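Local coordinates for protein beta-phosphoglucomutase (PDB 3DV9) that probably interconverts beta-glucose 1-phosphate and glucose 6-phosphate as a magnesium-dependent phosphoglucomutase of the haloacid dehalogenase (HAD) superfamily, at residues A[5-9]-A[239-245]; A[48-54]-A[92-97]; A[113-118]-A[145-150]; A[128-134]-A[154-158]. All coordinates share one frame. Where two conformers were deposited one is given. Residues are numbered along the deposited sequence.

Interaction 1 (A[5-9]-A[239-245]); sequences FKEAI and TLQSALK
Both segments are alpha-helical, 5-9 within helix 2-16 and 239-245 at the C-terminal end of helix 230-244. Their axes approach to 9.8 Å, with N-to-C directions 48° apart and a signed crossing angle of -48°. The CA atoms of Lys6 and Ala243 lie 6.2 Å apart, those of Ile9 and Leu244 7.2 Å. Ile9 N bonds back to Phe5 O at 2.8 Å, which sets Phe5 and Ile9 one turn apart, and both point their CA-to-CB bonds toward the other helix. Ala243, with its small side chain, sits between them: its CB is 3.7 Å from Phe5 CB and 3.7 Å from Ile9 CD1. The Phe5 ring (chi1 m) reaches along helix 239-244, with CE2 3.5 Å from Thr239 CG2 and Leu240 CD1 over one face. Ile9 (m, t) also brings CD1 to 3.7 Å from Leu244 CD2. Beneath, Phe5 and Leu240 share Leu225 of the edge strand 225-227, so the two chain-terminal helices pack together against one flank of the Rossmann-like core. At the solvent side Lys6 bends at its first two torsions (m, m), then runs straight (t, t) until NZ donates to Ala243 O at 2.8 Å; a water 2.7 Å from Lys6 NZ donates to Ser242 O and Lys245 O. An apolar seam thus holds the helices together, while the lysine ammonium serves Ala243 O directly, and Ser242 O and Lys245 O through water, where helix 230-244 runs out.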
loop_
_atom_site.group_PDB
_atom_site.type_symbol
_atom_site.label_atom_id
_atom_site.label_comp_id
_atom_site.label_asym_id
_atom_site.label_seq_id
_atom_site.Cartn_x
_atom_site.Cartn_y
_atom_site.Cartn_z
ATOM N N PHE A 5 -7.612 -7.289 19.101
ATOM C CA PHE A 5 -7.834 -5.947 18.492
ATOM C C PHE A 5 -7.670 -4.829 19.541
ATOM O O PHE A 5 -6.984 -3.844 19.304
ATOM C CB PHE A 5 -9.199 -5.859 17.780
ATOM C CG PHE A 5 -9.380 -6.824 16.617
ATOM C CD1 PHE A 5 -8.295 -7.502 16.009
ATOM C CD2 PHE A 5 -10.666 -7.016 16.061
ATOM C CE1 PHE A 5 -8.518 -8.378 14.912
ATOM C CE2 PHE A 5 -10.871 -7.871 14.985
ATOM C CZ PHE A 5 -9.799 -8.550 14.400
ATOM N N LYS A 6 -8.279 -5.009 20.702
ATOM C CA LYS A 6 -8.185 -4.050 21.812
ATOM C C LYS A 6 -6.720 -3.829 22.219
ATOM O O LYS A 6 -6.318 -2.692 22.479
ATOM C CB LYS A 6 -8.985 -4.573 23.006
ATOM C CG LYS A 6 -10.521 -4.479 22.837
ATOM C CD LYS A 6 -10.965 -3.030 22.599
ATOM C CE LYS A 6 -12.467 -2.859 22.758
ATOM N NZ LYS A 6 -12.870 -1.491 22.332
ATOM N N GLU A 7 -5.954 -4.914 22.352
ATOM C CA GLU A 7 -4.515 -4.803 22.716
ATOM C C GLU A 7 -3.791 -3.904 21.693
ATOM O O GLU A 7 -3.138 -2.924 22.070
ATOM C CB GLU A 7 -3.847 -6.176 22.794
ATOM C CG GLU A 7 -2.360 -6.115 23.049
ATOM C CD GLU A 7 -1.598 -7.405 22.713
ATOM O OE1 GLU A 7 -1.965 -8.176 21.760
ATOM O OE2 GLU A 7 -0.600 -7.647 23.443
ATOM N N ALA A 8 -3.965 -4.204 20.403
ATOM C CA ALA A 8 -3.335 -3.418 19.354
ATOM C C ALA A 8 -3.803 -1.970 19.450
ATOM O O ALA A 8 -2.991 -1.061 19.405
ATOM C CB ALA A 8 -3.668 -3.998 17.971
ATOM N N ILE A 9 -5.111 -1.768 19.563
ATOM C CA ILE A 9 -5.664 -0.420 19.630
ATOM C C ILE A 9 -5.084 0.345 20.815
ATOM O O ILE A 9 -4.619 1.471 20.657
ATOM C CB ILE A 9 -7.205 -0.432 19.621
ATOM C CG1 ILE A 9 -7.708 -0.947 18.252
ATOM C CG2 ILE A 9 -7.805 0.967 19.878
ATOM C CD1 ILE A 9 -9.117 -1.476 18.325
ATOM N N THR A 239 -15.992 -6.828 13.430
ATOM C CA THR A 239 -15.383 -6.948 14.781
ATOM C C THR A 239 -14.346 -5.862 14.985
ATOM O O THR A 239 -14.216 -5.292 16.077
ATOM C CB THR A 239 -14.751 -8.340 14.946
ATOM O OG1 THR A 239 -15.787 -9.310 14.797
ATOM C CG2 THR A 239 -14.059 -8.521 16.355
ATOM N N LEU A 240 -13.600 -5.558 13.930
ATOM C CA LEU A 240 -12.553 -4.560 14.064
ATOM C C LEU A 240 -13.182 -3.180 14.226
ATOM O O LEU A 240 -12.790 -2.417 15.136
ATOM C CB LEU A 240 -11.636 -4.621 12.825
ATOM C CG LEU A 240 -10.566 -3.536 12.799
ATOM C CD1 LEU A 240 -9.611 -3.642 13.985
ATOM C CD2 LEU A 240 -9.815 -3.593 11.469
ATOM N N GLN A 241 -14.129 -2.828 13.345
ATOM C CA GLN A 241 -14.795 -1.517 13.467
ATOM C C GLN A 241 -15.437 -1.340 14.860
ATOM O O GLN A 241 -15.335 -0.260 15.475
ATOM C CB GLN A 241 -15.829 -1.307 12.354
ATOM C CG GLN A 241 -16.301 0.147 12.251
ATOM C CD GLN A 241 -17.486 0.309 11.311
ATOM O OE1 GLN A 241 -17.973 -0.673 10.742
ATOM N NE2 GLN A 241 -17.982 1.547 11.159
ATOM N N SER A 242 -16.066 -2.404 15.361
ATOM C CA SER A 242 -16.631 -2.406 16.718
ATOM C C SER A 242 -15.569 -2.142 17.803
ATOM O O SER A 242 -15.804 -1.339 18.722
ATOM C CB SER A 242 -17.377 -3.715 16.998
ATOM O OG SER A 242 -17.974 -3.693 18.289
ATOM N N ALA A 243 -14.410 -2.809 17.687
ATOM C CA ALA A 243 -13.282 -2.664 18.634
ATOM C C ALA A 243 -12.762 -1.238 18.660
ATOM O O ALA A 243 -12.318 -0.742 19.684
ATOM C CB ALA A 243 -12.126 -3.617 18.252
ATOM N N LEU A 244 -12.825 -0.597 17.505
ATOM C CA LEU A 244 -12.328 0.766 17.295
ATOM C C LEU A 244 -13.262 1.841 17.837
ATOM O O LEU A 244 -12.836 2.984 18.070
ATOM C CB LEU A 244 -12.103 0.983 15.784
ATOM C CG LEU A 244 -10.836 0.335 15.203
ATOM C CD1 LEU A 244 -10.922 0.218 13.656
ATOM C CD2 LEU A 244 -9.568 1.110 15.651
ATOM N N LYS A 245 -14.534 1.481 18.014
ATOM C CA LYS A 245 -15.540 2.420 18.503
ATOM C C LYS A 245 -15.468 2.455 20.024
ATOM O O LYS A 245 -15.741 1.450 20.667
ATOM C CB LYS A 245 -16.943 1.965 18.062
ATOM C CG LYS A 245 -17.423 2.538 16.726
ATOM C CD LYS A 245 -18.905 2.209 16.434
ATOM C CE LYS A 245 -19.121 1.386 15.132
ATOM N NZ LYS A 245 -18.934 -0.127 15.210
HETATM O O HOH W 1 -15.406 -0.751 21.679
#

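Interaction 2 (A[48-54]-A[92-97]); sequences IMKRFGF and AIYQAK
This is an apolar helix-end contact in the helical cap domain: the C-terminal end of helix 38-51 packs on the middle of helix 87-101, with Ile48 and Lys97 closest in register (CA-CA 5.8 Å). Helix 38-51 stops in a Schellman motif, Phe54 N to Met49 O at 2.8 Å and Gly53 N to Lys50 O at 3.0 Å, with Gly53 at positive phi (86°) as C-prime. The turn carries two aromatic rings to Ile93. Phe52 (chi1 m) takes Ile93 CG1 over its face, 3.5 Å from the ring centroid in a CH-pi contact, and has Ala96 CB at its edge, 3.8 Å from CE2. Phe54 CE2 meets Ile93 CD1 at 3.8 Å. Deeper in, Ile48 CG2 lies 3.7 Å from Ala96 CB, and selenomethionine Met49 puts SE 3.9 Å from Ile93 CG2. Arg51 NH1 and Ala96 O share a water, at 3.0 and 2.7 Å. Cohesion between the segments is therefore mainly hydrophobic, centred on Ile93, with one water bridge at the surface.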
loop_
_atom_site.group_PDB
_atom_site.type_symbol
_atom_site.label_atom_id
_atom_site.label_comp_id
_atom_site.label_asym_id
_atom_site.label_seq_id
_atom_site.Cartn_x
_atom_site.Cartn_y
_atom_site.Cartn_z
ATOM N N ILE A 48 12.660 -6.405 -17.163
ATOM C CA ILE A 48 13.114 -5.147 -17.733
ATOM C C ILE A 48 14.489 -4.731 -17.177
ATOM O O ILE A 48 15.353 -4.267 -17.904
ATOM C CB ILE A 48 12.053 -4.039 -17.529
ATOM C CG1 ILE A 48 10.819 -4.335 -18.376
ATOM C CG2 ILE A 48 12.638 -2.634 -17.819
ATOM C CD1 ILE A 48 11.147 -4.940 -19.745
HETATM N N MSE A 49 14.671 -4.874 -15.877
HETATM C CA MSE A 49 15.976 -4.648 -15.263
HETATM C C MSE A 49 17.049 -5.520 -15.899
HETATM O O MSE A 49 18.146 -5.038 -16.177
HETATM C CB MSE A 49 15.901 -4.868 -13.742
HETATM C CG MSE A 49 15.142 -3.716 -13.036
HETATM SE SE MSE A 49 16.075 -1.996 -13.200
HETATM C CE MSE A 49 17.340 -2.190 -11.732
ATOM N N LYS A 50 16.718 -6.785 -16.161
ATOM C CA LYS A 50 17.651 -7.722 -16.844
ATOM C C LYS A 50 18.045 -7.204 -18.236
ATOM O O LYS A 50 19.229 -7.267 -18.619
ATOM C CB LYS A 50 17.031 -9.127 -16.943
ATOM C CG LYS A 50 17.950 -10.184 -17.522
ATOM C CD LYS A 50 17.243 -11.539 -17.501
ATOM C CE LYS A 50 18.065 -12.683 -18.121
ATOM N NZ LYS A 50 18.908 -13.445 -17.138
ATOM N N ARG A 51 17.060 -6.682 -18.971
ATOM C CA ARG A 51 17.270 -6.139 -20.304
ATOM C C ARG A 51 18.251 -4.962 -20.285
ATOM O O ARG A 51 19.004 -4.762 -21.245
ATOM C CB ARG A 51 15.943 -5.657 -20.904
ATOM C CG ARG A 51 16.066 -5.226 -22.340
ATOM C CD ARG A 51 14.751 -4.606 -22.827
ATOM N NE ARG A 51 13.706 -5.640 -22.754
ATOM C CZ ARG A 51 12.399 -5.390 -22.842
ATOM N NH1 ARG A 51 11.964 -4.150 -22.986
ATOM N NH2 ARG A 51 11.524 -6.404 -22.750
ATOM N N PHE A 52 18.202 -4.166 -19.220
ATOM C CA PHE A 52 19.108 -3.019 -19.030
ATOM C C PHE A 52 20.431 -3.406 -18.322
ATOM O O PHE A 52 21.242 -2.568 -17.984
ATOM C CB PHE A 52 18.378 -1.903 -18.292
ATOM C CG PHE A 52 17.453 -1.113 -19.164
ATOM C CD1 PHE A 52 17.856 0.123 -19.688
ATOM C CD2 PHE A 52 16.167 -1.588 -19.463
ATOM C CE1 PHE A 52 17.018 0.865 -20.493
ATOM C CE2 PHE A 52 15.294 -0.837 -20.291
ATOM C CZ PHE A 52 15.714 0.389 -20.791
ATOM N N GLY A 53 20.654 -4.695 -18.130
ATOM C CA GLY A 53 21.922 -5.187 -17.578
ATOM C C GLY A 53 22.005 -5.209 -16.058
ATOM O O GLY A 53 23.088 -5.344 -15.507
ATOM N N PHE A 54 20.852 -5.099 -15.385
ATOM C CA PHE A 54 20.776 -5.081 -13.932
ATOM C C PHE A 54 20.118 -6.347 -13.356
ATOM O O PHE A 54 19.191 -6.902 -13.950
ATOM C CB PHE A 54 19.928 -3.890 -13.455
ATOM C CG PHE A 54 20.522 -2.527 -13.737
ATOM C CD1 PHE A 54 21.738 -2.129 -13.163
ATOM C CD2 PHE A 54 19.836 -1.613 -14.554
ATOM C CE1 PHE A 54 22.284 -0.850 -13.402
ATOM C CE2 PHE A 54 20.381 -0.302 -14.808
ATOM C CZ PHE A 54 21.604 0.066 -14.227
ATOM N N ALA A 92 14.015 5.573 -19.432
ATOM C CA ALA A 92 14.009 4.431 -20.348
ATOM C C ALA A 92 13.546 3.149 -19.653
ATOM O O ALA A 92 12.743 2.381 -20.197
ATOM C CB ALA A 92 15.395 4.232 -20.943
ATOM N N ILE A 93 14.061 2.929 -18.446
ATOM C CA ILE A 93 13.720 1.744 -17.676
ATOM C C ILE A 93 12.245 1.819 -17.281
ATOM O O ILE A 93 11.494 0.877 -17.526
ATOM C CB ILE A 93 14.637 1.579 -16.461
ATOM C CG1 ILE A 93 16.075 1.303 -16.937
ATOM C CG2 ILE A 93 14.091 0.465 -15.504
ATOM C CD1 ILE A 93 17.173 1.465 -15.828
ATOM N N TYR A 94 11.808 2.945 -16.718
ATOM C CA TYR A 94 10.397 3.030 -16.344
ATOM C C TYR A 94 9.461 2.820 -17.548
ATOM O O TYR A 94 8.452 2.094 -17.435
ATOM C CB TYR A 94 10.043 4.313 -15.574
ATOM C CG TYR A 94 8.699 4.179 -14.867
ATOM C CD1 TYR A 94 8.494 3.192 -13.872
ATOM C CD2 TYR A 94 7.615 5.001 -15.208
ATOM C CE1 TYR A 94 7.259 3.045 -13.235
ATOM C CE2 TYR A 94 6.359 4.855 -14.564
ATOM C CZ TYR A 94 6.194 3.875 -13.579
ATOM O OH TYR A 94 4.970 3.730 -12.930
ATOM N N GLN A 95 9.802 3.414 -18.701
ATOM C CA GLN A 95 8.983 3.266 -19.908
ATOM C C GLN A 95 8.894 1.799 -20.334
ATOM O O GLN A 95 7.807 1.290 -20.635
ATOM C CB GLN A 95 9.516 4.137 -21.060
ATOM C CG GLN A 95 9.128 5.614 -20.965
ATOM C CD GLN A 95 9.423 6.411 -22.242
ATOM O OE1 GLN A 95 9.834 5.851 -23.265
ATOM N NE2 GLN A 95 9.219 7.731 -22.178
ATOM N N ALA A 96 10.038 1.118 -20.353
ATOM C CA ALA A 96 10.060 -0.285 -20.749
ATOM C C ALA A 96 9.239 -1.148 -19.784
ATOM O O ALA A 96 8.548 -2.078 -20.207
ATOM C CB ALA A 96 11.504 -0.806 -20.872
ATOM N N LYS A 97 9.313 -0.821 -18.498
ATOM C CA LYS A 97 8.620 -1.569 -17.467
ATOM C C LYS A 97 7.103 -1.394 -17.591
ATOM O O LYS A 97 6.340 -2.361 -17.433
ATOM C CB LYS A 97 9.106 -1.131 -16.086
ATOM C CG LYS A 97 8.491 -1.955 -14.914
ATOM C CD LYS A 97 7.770 -1.039 -13.979
ATOM C CE LYS A 97 6.269 -1.032 -14.230
ATOM N NZ LYS A 97 5.466 -1.918 -13.300
HETATM O O HOH W 2 9.157 -3.194 -22.559
#

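Interaction 3 (A[113-118]-A[145-150]); sequences ALEVLT and NFPGIF
Apolar packing carries this contact, in which the first turns of helix 113-122 receive the loop that follows helix 139-145. Leu114 faces Phe146 (CA-CA 6.1 Å) and, one turn on, Leu117 faces Ile149 (6.9 Å). Leu117 (m, t) is the hub: its CD1 reaches Phe146 CD1 at 3.5 Å and Phe150 CZ at 3.7 Å, while CD2 meets Ile149 CG2 at 3.8 Å. Leu114 (t, p) places CD1 4.1 Å from Phe146 CD1 and 4.3 Å from Pro147 CD, and Ala113 CB stands 4.0 Å from Phe146 CE1. Both phenylalanines take chi1 m and also touch Leu34; Phe146 stacks edge-to-face on Phe35.

Polar bonds lie within or beyond the segments. In the loop, Ile149 N bonds to Phe146 O at 3.1 Å, folding a turn with Gly148 at positive phi (70°). Lys121, further along the helix, donates to Gly148 O and Ile149 O. Between the segments themselves the adhesion is purely hydrophobic: three loop side chains gather on Leu117, joining helix and loop beside strand 126-130 of the core sheet.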
loop_
_atom_site.group_PDB
_atom_site.type_symbol
_atom_site.label_atom_id
_atom_site.label_comp_id
_atom_site.label_asym_id
_atom_site.label_seq_id
_atom_site.Cartn_x
_atom_site.Cartn_y
_atom_site.Cartn_z
ATOM N N ALA A 113 -11.869 -7.654 -1.444
ATOM C CA ALA A 113 -11.654 -6.177 -1.500
ATOM C C ALA A 113 -12.969 -5.416 -1.792
ATOM O O ALA A 113 -13.315 -4.460 -1.118
ATOM C CB ALA A 113 -10.589 -5.841 -2.570
ATOM N N LEU A 114 -13.694 -5.836 -2.828
ATOM C CA LEU A 114 -14.947 -5.123 -3.149
ATOM C C LEU A 114 -15.936 -5.241 -1.986
ATOM O O LEU A 114 -16.588 -4.244 -1.633
ATOM C CB LEU A 114 -15.530 -5.678 -4.454
ATOM C CG LEU A 114 -16.923 -5.138 -4.792
ATOM C CD1 LEU A 114 -16.911 -3.656 -4.947
ATOM C CD2 LEU A 114 -17.357 -5.792 -6.106
ATOM N N GLU A 115 -16.030 -6.425 -1.381
ATOM C CA GLU A 115 -16.934 -6.606 -0.264
ATOM C C GLU A 115 -16.590 -5.698 0.923
ATOM O O GLU A 115 -17.471 -5.053 1.512
ATOM C CB GLU A 115 -16.979 -8.041 0.184
ATOM C CG GLU A 115 -18.005 -8.232 1.321
ATOM C CD GLU A 115 -18.194 -9.705 1.669
ATOM O OE1 GLU A 115 -17.730 -10.580 0.899
ATOM O OE2 GLU A 115 -18.811 -9.991 2.704
ATOM N N VAL A 116 -15.330 -5.668 1.336
ATOM C CA VAL A 116 -14.971 -4.802 2.463
ATOM C C VAL A 116 -15.155 -3.298 2.169
ATOM O O VAL A 116 -15.612 -2.564 3.045
ATOM C CB VAL A 116 -13.581 -5.148 3.078
ATOM C CG1 VAL A 116 -12.410 -4.543 2.233
ATOM C CG2 VAL A 116 -13.539 -4.722 4.538
ATOM N N LEU A 117 -14.867 -2.868 0.945
ATOM C CA LEU A 117 -15.042 -1.458 0.531
ATOM C C LEU A 117 -16.517 -1.087 0.582
ATOM O O LEU A 117 -16.880 0.019 0.986
ATOM C CB LEU A 117 -14.496 -1.241 -0.877
ATOM C CG LEU A 117 -12.960 -1.212 -0.890
ATOM C CD1 LEU A 117 -12.416 -1.384 -2.326
ATOM C CD2 LEU A 117 -12.452 0.082 -0.177
ATOM N N THR A 118 -17.383 -2.013 0.199
ATOM C CA THR A 118 -18.838 -1.724 0.225
ATOM C C THR A 118 -19.330 -1.570 1.669
ATOM O O THR A 118 -20.203 -0.724 1.933
ATOM C CB THR A 118 -19.673 -2.776 -0.576
ATOM O OG1 THR A 118 -19.679 -4.033 0.117
ATOM C CG2 THR A 118 -19.094 -2.977 -1.958
ATOM N N ASN A 145 -13.956 -1.514 -11.316
ATOM C CA ASN A 145 -13.791 -2.647 -10.399
ATOM C C ASN A 145 -14.399 -2.390 -9.035
ATOM O O ASN A 145 -14.803 -3.299 -8.356
ATOM C CB ASN A 145 -12.331 -3.056 -10.278
ATOM C CG ASN A 145 -11.856 -3.748 -11.490
ATOM O OD1 ASN A 145 -11.939 -4.974 -11.580
ATOM N ND2 ASN A 145 -11.385 -2.978 -12.467
ATOM N N PHE A 146 -14.451 -1.118 -8.644
ATOM C CA PHE A 146 -14.987 -0.716 -7.329
ATOM C C PHE A 146 -15.973 0.450 -7.552
ATOM O O PHE A 146 -15.656 1.615 -7.208
ATOM C CB PHE A 146 -13.797 -0.330 -6.391
ATOM C CG PHE A 146 -12.739 -1.409 -6.303
ATOM C CD1 PHE A 146 -12.985 -2.586 -5.602
ATOM C CD2 PHE A 146 -11.508 -1.265 -6.968
ATOM C CE1 PHE A 146 -11.991 -3.620 -5.534
ATOM C CE2 PHE A 146 -10.524 -2.265 -6.928
ATOM C CZ PHE A 146 -10.758 -3.460 -6.216
ATOM N N PRO A 147 -17.133 0.157 -8.150
ATOM C CA PRO A 147 -17.966 1.245 -8.685
ATOM C C PRO A 147 -18.466 2.214 -7.590
ATOM O O PRO A 147 -19.055 1.791 -6.572
ATOM C CB PRO A 147 -19.140 0.511 -9.390
ATOM C CG PRO A 147 -18.693 -0.884 -9.578
ATOM C CD PRO A 147 -17.750 -1.164 -8.406
ATOM N N GLY A 148 -18.172 3.500 -7.774
ATOM C CA GLY A 148 -18.573 4.550 -6.848
ATOM C C GLY A 148 -17.884 4.563 -5.488
ATOM O O GLY A 148 -18.312 5.295 -4.585
ATOM N N ILE A 149 -16.816 3.775 -5.337
ATOM C CA ILE A 149 -16.145 3.645 -4.032
ATOM C C ILE A 149 -15.135 4.776 -3.839
ATOM O O ILE A 149 -15.123 5.409 -2.780
ATOM C CB ILE A 149 -15.445 2.254 -3.855
ATOM C CG1 ILE A 149 -16.488 1.110 -3.972
ATOM C CG2 ILE A 149 -14.536 2.215 -2.550
ATOM C CD1 ILE A 149 -17.558 1.133 -2.906
ATOM N N PHE A 150 -14.294 5.025 -4.847
ATOM C CA PHE A 150 -13.207 5.998 -4.720
ATOM C C PHE A 150 -13.480 7.285 -5.466
ATOM O O PHE A 150 -14.194 7.280 -6.470
ATOM C CB PHE A 150 -11.873 5.424 -5.188
ATOM C CG PHE A 150 -11.470 4.192 -4.439
ATOM C CD1 PHE A 150 -11.047 4.297 -3.096
ATOM C CD2 PHE A 150 -11.585 2.941 -5.039
ATOM C CE1 PHE A 150 -10.692 3.155 -2.371
ATOM C CE2 PHE A 150 -11.237 1.790 -4.345
ATOM C CZ PHE A 150 -10.788 1.890 -3.008
#

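Interaction 4 (A[128-134]-A[154-158]); sequences MVVTGSG and LMVTA. With PO4 (phosphate ion), chain C.
Val130 and Val156 form the apolar centre of a parallel strand pair at the edge of the HAD Rossmann-like sheet, CG1 of Val130 lying 4.2 Å from CB of Val156. Both sit on the face covered by helix 169-178. On the other face Val129 CB meets Met155 CG at 4.0 Å, near helix 139-145; Met155 and Met128 are selenomethionines. At the start of the pair Met128 CE reaches Leu154 CB at 4.0 Å. The register is one to one, from Met128 with Leu154 (CA-CA 5.5 Å) through Val130 with Val156 (4.6 Å) to Gly132 with Ala158 (4.8 Å). Val156 bridges two residues of its neighbour in the parallel pattern: its N donates to Val129 O at 2.8 Å, and its O accepts from Thr131 N at 2.8 Å. Beyond the strand ends, Ala158 N donates to Ser133 O at 3.2 Å, keeping the loops side by side. Here 128-134 turns into the probable active site, where a phosphate ion, probably from the crystallisation liquor, is hydrogen-bonded by Asp31 N and Lys165 NZ, and weakly by Gly132 N. Thr131 (chi1 t) forms an ST turn, its OG1 accepting from Ser133 N at 2.9 Å and lying 3.0 Å from phosphate O1.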
loop_
_atom_site.group_PDB
_atom_site.type_symbol
_atom_site.label_atom_id
_atom_site.label_comp_id
_atom_site.label_asym_id
_atom_site.label_seq_id
_atom_site.Cartn_x
_atom_site.Cartn_y
_atom_site.Cartn_z
HETATM N N MSE A 128 -9.983 5.670 0.691
HETATM C CA MSE A 128 -9.020 6.396 -0.152
HETATM C C MSE A 128 -8.044 5.375 -0.704
HETATM O O MSE A 128 -7.825 4.323 -0.087
HETATM C CB MSE A 128 -8.259 7.482 0.645
HETATM C CG MSE A 128 -9.184 8.470 1.393
HETATM SE SE MSE A 128 -8.145 9.926 2.200
HETATM C CE MSE A 128 -7.419 10.686 0.552
ATOM N N VAL A 129 -7.471 5.693 -1.851
ATOM C CA VAL A 129 -6.386 4.866 -2.437
ATOM C C VAL A 129 -5.085 5.621 -2.325
ATOM O O VAL A 129 -5.042 6.815 -2.626
ATOM C CB VAL A 129 -6.639 4.524 -3.916
ATOM C CG1 VAL A 129 -5.497 3.631 -4.438
ATOM C CG2 VAL A 129 -7.928 3.838 -4.066
ATOM N N VAL A 130 -4.025 4.923 -1.887
ATOM C CA VAL A 130 -2.675 5.502 -1.752
ATOM C C VAL A 130 -1.632 4.587 -2.410
ATOM O O VAL A 130 -1.319 3.503 -1.889
ATOM C CB VAL A 130 -2.292 5.698 -0.289
ATOM C CG1 VAL A 130 -0.866 6.325 -0.201
ATOM C CG2 VAL A 130 -3.353 6.516 0.452
ATOM N N THR A 131 -1.080 5.021 -3.536
ATOM C CA THR A 131 -0.262 4.096 -4.340
ATOM C C THR A 131 0.996 4.757 -4.826
ATOM O O THR A 131 0.996 5.955 -5.112
ATOM C CB THR A 131 -1.084 3.466 -5.502
ATOM O OG1 THR A 131 -0.255 2.555 -6.234
ATOM C CG2 THR A 131 -1.617 4.548 -6.439
ATOM N N GLY A 132 2.071 3.966 -4.815
ATOM C CA GLY A 132 3.353 4.355 -5.370
ATOM C C GLY A 132 3.332 4.071 -6.851
ATOM O O GLY A 132 4.324 4.302 -7.546
ATOM N N SER A 133 2.188 3.571 -7.329
ATOM C CA SER A 133 2.018 3.245 -8.741
ATOM C C SER A 133 1.859 4.518 -9.556
ATOM O O SER A 133 1.240 5.483 -9.099
ATOM C CB SER A 133 0.796 2.348 -8.961
ATOM O OG SER A 133 0.924 1.589 -10.148
ATOM N N GLY A 134 2.465 4.499 -10.740
ATOM C CA GLY A 134 2.215 5.483 -11.780
ATOM C C GLY A 134 1.631 4.663 -13.021
ATOM O O GLY A 134 1.495 5.636 -14.141
ATOM N N LEU A 154 -9.702 12.251 -3.618
ATOM C CA LEU A 154 -9.394 11.424 -2.445
ATOM C C LEU A 154 -8.510 10.212 -2.788
ATOM O O LEU A 154 -8.720 9.079 -2.319
ATOM C CB LEU A 154 -10.681 10.994 -1.738
ATOM C CG LEU A 154 -11.598 12.145 -1.305
ATOM C CD1 LEU A 154 -12.879 11.585 -0.725
ATOM C CD2 LEU A 154 -10.885 13.058 -0.306
HETATM N N MSE A 155 -7.498 10.508 -3.596
HETATM C CA MSE A 155 -6.535 9.512 -4.035
HETATM C C MSE A 155 -5.143 10.099 -4.028
HETATM O O MSE A 155 -4.956 11.293 -4.243
HETATM C CB MSE A 155 -6.858 9.032 -5.438
HETATM C CG MSE A 155 -7.894 7.939 -5.496
HETATM SE SE MSE A 155 -8.389 7.698 -7.337
HETATM C CE MSE A 155 -6.606 7.579 -8.138
ATOM N N VAL A 156 -4.161 9.247 -3.780
ATOM C CA VAL A 156 -2.776 9.683 -3.760
ATOM C C VAL A 156 -2.016 8.689 -4.633
ATOM O O VAL A 156 -2.058 7.477 -4.396
ATOM C CB VAL A 156 -2.190 9.749 -2.317
ATOM C CG1 VAL A 156 -0.698 10.077 -2.337
ATOM C CG2 VAL A 156 -2.938 10.781 -1.438
ATOM N N THR A 157 -1.361 9.222 -5.661
ATOM C CA THR A 157 -0.607 8.399 -6.593
ATOM C C THR A 157 0.819 8.928 -6.739
ATOM O O THR A 157 1.158 10.010 -6.216
ATOM C CB THR A 157 -1.289 8.356 -7.990
ATOM O OG1 THR A 157 -1.095 9.613 -8.657
ATOM C CG2 THR A 157 -2.788 8.051 -7.889
ATOM N N ALA A 158 1.628 8.189 -7.500
ATOM C CA ALA A 158 3.016 8.551 -7.724
ATOM C C ALA A 158 3.165 10.022 -8.118
ATOM O O ALA A 158 4.138 10.659 -7.722
ATOM C CB ALA A 158 3.654 7.621 -8.756
HETATM P P PO4 C . 1.649 -0.136 -4.158
HETATM O O1 PO4 C . 0.213 0.260 -4.437
HETATM O O2 PO4 C . 1.725 -1.508 -3.548
HETATM O O3 PO4 C . 2.313 0.878 -3.222
HETATM O O4 PO4 C . 2.487 -0.131 -5.431
#

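In the fold
Interaction 4 lies closest to the magnesium site, the probable catalytic centre: the Thr131 side chain is about 7 Å from the magnesium ion, which is held by Asp29, Asp31, Glu65 and Asn190. Interaction 3 backs it directly, with Phe150 CD1 3.3 Å from Val129 CG2; their segments alternate along the chain, as helix 113-122 leads into strand 126-130. Interaction 2 belongs to the cap, its centre 23 Å from that of interaction 4, yet Tyr94 OH comes within 3.4 Å of Gly134 N where cap and core meet. Interaction 1, joining the chain's two ends, lies at the opposite extreme of the molecule, 44 Å from interaction 2 between centres.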